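Local coordinates for enoyl-CoA hydratase/isomerase family protein (Ruegeria pomeroyi, PDB 3L3S), which belongs to the crotonase superfamily, forms a dimer of trimers and probably acts as a hydro-lyase in fatty acid metabolism, at residues 128-133 with 199-204; 174-179 with 186-191. All coordinates share one frame; numbering follows the deposited sequence.

Interaction 1 of 2, residues 128-133 with 199-204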
loop_
_atom_site.group_PDB
_atom_site.type_symbol
_atom_site.label_atom_id
_atom_site.label_comp_id
_atom_site.label_asym_id
_atom_site.label_seq_id
_atom_site.Cartn_x
_atom_site.Cartn_y
_atom_site.Cartn_z
ATOM N N LEU B 128 6.485 10.981 -10.377
ATOM C CA LEU B 128 7.808 10.415 -10.114
ATOM C C LEU B 128 8.712 11.355 -9.281
ATOM O O LEU B 128 8.491 12.570 -9.231
ATOM C CB LEU B 128 8.492 10.023 -11.428
ATOM C CG LEU B 128 7.749 9.075 -12.385
ATOM C CD1 LEU B 128 8.540 8.877 -13.662
ATOM C CD2 LEU B 128 7.452 7.746 -11.707
ATOM N N ALA B 129 9.693 10.774 -8.591
ATOM C CA ALA B 129 10.626 11.533 -7.758
ATOM C C ALA B 129 11.982 10.837 -7.727
ATOM O O ALA B 129 12.072 9.638 -7.445
ATOM C CB ALA B 129 10.083 11.697 -6.340
ATOM N N TYR B 130 13.022 11.584 -8.085
ATOM C CA TYR B 130 14.392 11.067 -8.117
ATOM C C TYR B 130 15.287 11.909 -7.219
ATOM O O TYR B 130 15.316 13.146 -7.316
ATOM C CB TYR B 130 14.925 11.032 -9.559
ATOM C CG TYR B 130 14.125 10.116 -10.457
ATOM C CD1 TYR B 130 14.438 8.744 -10.557
ATOM C CD2 TYR B 130 12.973 10.589 -11.128
ATOM C CE1 TYR B 130 13.610 7.852 -11.294
ATOM C CE2 TYR B 130 12.141 9.716 -11.862
ATOM C CZ TYR B 130 12.458 8.347 -11.934
ATOM O OH TYR B 130 11.593 7.483 -12.571
ATOM N N ALA B 131 16.003 11.228 -6.340
ATOM C CA ALA B 131 16.876 11.900 -5.398
ATOM C C ALA B 131 18.342 11.505 -5.438
ATOM O O ALA B 131 18.721 10.495 -6.037
ATOM C CB ALA B 131 16.326 11.733 -3.988
ATOM N N SER B 132 19.162 12.365 -4.836
ATOM C CA SER B 132 20.607 12.167 -4.696
ATOM C C SER B 132 20.739 11.546 -3.300
ATOM O O SER B 132 19.771 11.583 -2.538
ATOM C CB SER B 132 21.339 13.524 -4.755
ATOM O OG SER B 132 21.306 14.230 -3.518
ATOM N N PRO B 133 21.908 10.950 -2.951
ATOM C CA PRO B 133 22.037 10.362 -1.606
ATOM C C PRO B 133 21.922 11.311 -0.416
ATOM O O PRO B 133 21.440 10.905 0.639
ATOM C CB PRO B 133 23.398 9.690 -1.661
ATOM C CG PRO B 133 23.440 9.200 -3.041
ATOM C CD PRO B 133 22.986 10.424 -3.812
ATOM N N ALA B 199 16.387 14.188 -17.154
ATOM C CA ALA B 199 16.259 14.773 -18.492
ATOM C C ALA B 199 16.024 13.729 -19.594
ATOM O O ALA B 199 15.207 13.949 -20.490
ATOM C CB ALA B 199 17.476 15.630 -18.811
ATOM N N ASP B 200 16.689 12.577 -19.479
ATOM C CA ASP B 200 16.565 11.473 -20.447
ATOM C C ASP B 200 15.246 10.728 -20.267
ATOM O O ASP B 200 14.599 10.356 -21.247
ATOM C CB ASP B 200 17.723 10.469 -20.305
ATOM C CG ASP B 200 19.080 11.061 -20.674
ATOM O OD1 ASP B 200 19.141 11.990 -21.509
ATOM O OD2 ASP B 200 20.098 10.591 -20.121
ATOM N N LEU B 201 14.859 10.542 -19.002
ATOM C CA LEU B 201 13.628 9.850 -18.627
ATOM C C LEU B 201 12.408 10.687 -19.046
ATOM O O LEU B 201 11.445 10.149 -19.597
ATOM C CB LEU B 201 13.637 9.586 -17.121
ATOM C CG LEU B 201 12.686 8.572 -16.490
ATOM C CD1 LEU B 201 13.447 7.693 -15.505
ATOM C CD2 LEU B 201 11.560 9.302 -15.790
ATOM N N ALA B 202 12.488 12.001 -18.821
ATOM C CA ALA B 202 11.432 12.940 -19.195
ATOM C C ALA B 202 11.375 13.098 -20.719
ATOM O O ALA B 202 10.285 13.073 -21.306
ATOM C CB ALA B 202 11.654 14.300 -18.523
ATOM N N GLY B 203 12.558 13.190 -21.342
ATOM C CA GLY B 203 12.684 13.324 -22.793
ATOM C C GLY B 203 12.109 12.154 -23.577
ATOM O O GLY B 203 11.457 12.360 -24.605
ATOM N N ALA B 204 12.315 10.938 -23.057
ATOM C CA ALA B 204 11.808 9.697 -23.653
ATOM C C ALA B 204 10.287 9.631 -23.476
ATOM O O ALA B 204 9.583 9.199 -24.385
ATOM C CB ALA B 204 12.471 8.475 -23.020
#

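Interaction 2 of 2, residues 174-179 with 186-191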
loop_
_atom_site.group_PDB
_atom_site.type_symbol
_atom_site.label_atom_id
_atom_site.label_comp_id
_atom_site.label_asym_id
_atom_site.label_seq_id
_atom_site.Cartn_x
_atom_site.Cartn_y
_atom_site.Cartn_z
ATOM N N TYR B 174 14.513 11.887 7.682
ATOM C CA TYR B 174 14.824 10.572 7.135
ATOM C C TYR B 174 15.685 10.726 5.903
ATOM O O TYR B 174 15.471 11.650 5.122
ATOM C CB TYR B 174 13.526 9.857 6.773
ATOM C CG TYR B 174 12.643 9.533 7.961
ATOM C CD1 TYR B 174 12.736 8.284 8.610
ATOM C CD2 TYR B 174 11.704 10.465 8.440
ATOM C CE1 TYR B 174 11.905 7.964 9.709
ATOM C CE2 TYR B 174 10.872 10.160 9.539
ATOM C CZ TYR B 174 10.982 8.907 10.162
ATOM O OH TYR B 174 10.181 8.604 11.223
ATOM N N ASP B 175 16.623 9.796 5.712
ATOM C CA ASP B 175 17.545 9.833 4.569
ATOM C C ASP B 175 16.958 9.313 3.248
ATOM O O ASP B 175 15.789 8.928 3.193
ATOM C CB ASP B 175 18.894 9.143 4.917
ATOM C CG ASP B 175 18.758 7.655 5.315
ATOM O OD1 ASP B 175 17.639 7.103 5.359
ATOM O OD2 ASP B 175 19.804 7.026 5.590
ATOM N N ALA B 176 17.777 9.312 2.197
ATOM C CA ALA B 176 17.379 8.844 0.870
ATOM C C ALA B 176 17.115 7.341 0.800
ATOM O O ALA B 176 16.221 6.899 0.071
ATOM C CB ALA B 176 18.424 9.239 -0.162
ATOM N N ASP B 177 17.886 6.573 1.571
ATOM C CA ASP B 177 17.757 5.120 1.613
ATOM C C ASP B 177 16.429 4.641 2.177
ATOM O O ASP B 177 15.820 3.728 1.615
ATOM C CB ASP B 177 18.929 4.486 2.357
ATOM C CG ASP B 177 20.212 4.508 1.545
ATOM O OD1 ASP B 177 21.263 4.890 2.102
ATOM O OD2 ASP B 177 20.180 4.138 0.353
ATOM N N TRP B 178 15.951 5.323 3.222
ATOM C CA TRP B 178 14.683 5.001 3.883
ATOM C C TRP B 178 13.559 5.348 2.918
ATOM O O TRP B 178 12.578 4.625 2.827
ATOM C CB TRP B 178 14.535 5.812 5.187
ATOM C CG TRP B 178 13.296 5.523 6.019
ATOM C CD1 TRP B 178 13.186 4.610 7.034
ATOM C CD2 TRP B 178 12.010 6.150 5.905
ATOM N NE1 TRP B 178 11.913 4.627 7.554
ATOM C CE2 TRP B 178 11.168 5.560 6.883
ATOM C CE3 TRP B 178 11.480 7.159 5.068
ATOM C CZ2 TRP B 178 9.814 5.945 7.052
ATOM C CZ3 TRP B 178 10.131 7.547 5.231
ATOM C CH2 TRP B 178 9.317 6.935 6.220
ATOM N N ALA B 179 13.724 6.476 2.229
ATOM C CA ALA B 179 12.757 6.976 1.259
ATOM C C ALA B 179 12.599 6.071 0.051
ATOM O O ALA B 179 11.496 5.940 -0.480
ATOM C CB ALA B 179 13.124 8.355 0.819
ATOM N N ASN B 186 11.591 7.221 -6.373
ATOM C CA ASN B 186 11.689 6.092 -7.306
ATOM C C ASN B 186 13.054 5.420 -7.444
ATOM O O ASN B 186 13.126 4.193 -7.599
ATOM C CB ASN B 186 11.200 6.503 -8.696
ATOM C CG ASN B 186 9.713 6.811 -8.731
ATOM O OD1 ASN B 186 8.890 5.942 -9.033
ATOM N ND2 ASN B 186 9.362 8.051 -8.424
ATOM N N ARG B 187 14.128 6.216 -7.409
ATOM C CA ARG B 187 15.490 5.708 -7.559
ATOM C C ARG B 187 16.490 6.697 -6.976
ATOM O O ARG B 187 16.250 7.902 -6.992
ATOM C CB ARG B 187 15.785 5.472 -9.051
ATOM C CG ARG B 187 16.912 4.507 -9.371
ATOM C CD ARG B 187 16.960 4.199 -10.872
ATOM N NE ARG B 187 18.115 3.362 -11.205
ATOM C CZ ARG B 187 18.562 3.122 -12.438
ATOM N NH1 ARG B 187 17.952 3.642 -13.500
ATOM N NH2 ARG B 187 19.658 2.393 -12.605
ATOM N N ILE B 188 17.581 6.177 -6.414
ATOM C CA ILE B 188 18.653 7.013 -5.857
ATOM C C ILE B 188 19.782 7.001 -6.874
ATOM O O ILE B 188 20.236 5.938 -7.293
ATOM C CB ILE B 188 19.235 6.481 -4.512
ATOM C CG1 ILE B 188 18.179 6.481 -3.402
ATOM C CG2 ILE B 188 20.396 7.371 -4.052
ATOM C CD1 ILE B 188 18.621 5.711 -2.163
ATOM N N LEU B 189 20.221 8.190 -7.275
ATOM C CA LEU B 189 21.307 8.326 -8.242
ATOM C C LEU B 189 22.435 9.244 -7.759
ATOM O O LEU B 189 22.187 10.146 -6.945
ATOM C CB LEU B 189 20.755 8.858 -9.571
ATOM C CG LEU B 189 20.035 7.773 -10.369
ATOM C CD1 LEU B 189 18.561 8.104 -10.418
ATOM C CD2 LEU B 189 20.660 7.588 -11.729
ATOM N N PRO B 190 23.701 8.993 -8.197
ATOM C CA PRO B 190 24.809 9.867 -7.771
ATOM C C PRO B 190 24.526 11.282 -8.302
ATOM O O PRO B 190 24.050 11.427 -9.434
ATOM C CB PRO B 190 26.040 9.221 -8.431
ATOM C CG PRO B 190 25.471 8.346 -9.527
ATOM C CD PRO B 190 24.232 7.807 -8.901
ATOM N N GLU B 191 24.750 12.294 -7.461
ATOM C CA GLU B 191 24.451 13.700 -7.796
ATOM C C GLU B 191 24.950 14.313 -9.089
ATOM O O GLU B 191 24.430 15.343 -9.514
ATOM C CB GLU B 191 24.710 14.650 -6.618
ATOM C CG GLU B 191 25.879 14.306 -5.737
ATOM C CD GLU B 191 25.526 13.354 -4.597
ATOM O OE1 GLU B 191 25.005 13.824 -3.562
ATOM O OE2 GLU B 191 25.792 12.139 -4.729
#

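Interaction 1 of 2, residues 128-133 with 199-204
Leu128 and Tyr130 meet Leu201 where the parallel strand 128-131, next to the last in the main sheet of the crotonase fold, packs against helix 194-207, a worked example of one helix leucine serving two residues of the same strand face. Leu128 comes first: its CD1 reaches CD2 of Leu201 at 3.7 Å, a plain methyl-to-methyl contact between side chains that run obliquely to each other. Ala129 turns to the other face and takes no part in the contact. Tyr130 and Leu201 reach toward each other from opposite directions, the methyls meeting the phenol end obliquely. CG of Leu201 is anti to the backbone N (chi1 -164°), which carries both methyls down from the helix to the phenol end of the ring. CD1 of Leu201 lies 3.8 Å from CZ of Tyr130, while CD2 of Leu201 is 4.0 Å from CE2 of Tyr130. His197, on the same helix, meets the tyrosine ring with its plane inclined by about 55°. The hydroxyl is buried but satisfied, since it is hydrogen-bonded to the carboxylate of Glu166 of the second subunit; the contact thus sits at a trimer interface, where Leu201 also packs on Thr170 of that subunit. Beside this polar link, CD1 of Leu201 touches OH of Tyr130 at 3.5 Å.

Interaction 2 of 2, residues 174-179 with 186-191
A capped helix start rests here on the short, weakly bonded strand 187-188, outermost of the main sheet within this chain, with Ile188 pushed against Ala176 and Asp177 in the first turn of helix 176-182. The touching is done almost wholly by one methyl group. With CG1 of Ile188 beside the backbone N (chi1 -64°) and the chain then extended (chi2 168°), CD1 is carried out from the strand to the helix. There it lies 4.1 Å from CB of Ala176, an apolar contact, and 3.5 Å from the carbonyl O of Ala176. Asp177 starts out away from the strand, but the end of its side chain comes nearer, crossing that of Ile188 at about a right angle, and OD2 of Asp177 is 3.4 Å from CD1 of Ile188. No hydrogen bond links the segments; they are joined by van der Waals contact, partly with oxygen atoms. The turn that receives the methyl is ordered from within: Asp175 is the N-cap, and its OD1 accepts from N of Trp178 at 3.3 Å, the donor lying 47° out of the carboxylate plane. Across the same turn, CD1 of Tyr174 lies 3.5 Å above the indole plane of Trp178. Pro133 also packs on Ile188. The N-capped helix 176-182 is the last helix of the long beta-alpha-beta connection from strand 128-131 to its parallel neighbour, strand 187-188.

In the fold
Interactions 1 and 2 adjoin in the main sheet, their centres about 12 Å apart, because strands 128-131 and 187-188 are neighbours there. Two backbone contacts, both probable hydrogen bonds, join them: Ala129 O to Asn186 N at 2.7 Å and Ala131 O to Leu189 N at 3.0 Å. Both segments of interaction 2 fall between the two segments of interaction 1 in the sequence, and strand 187-188 leads on to helix 194-207, which returns to pack over strand 128-131. Glu166 relates both contacts to the assembly: within the same chain it bonds to Tyr174, while its copy in the second subunit belongs to the subunit contact of interaction 1.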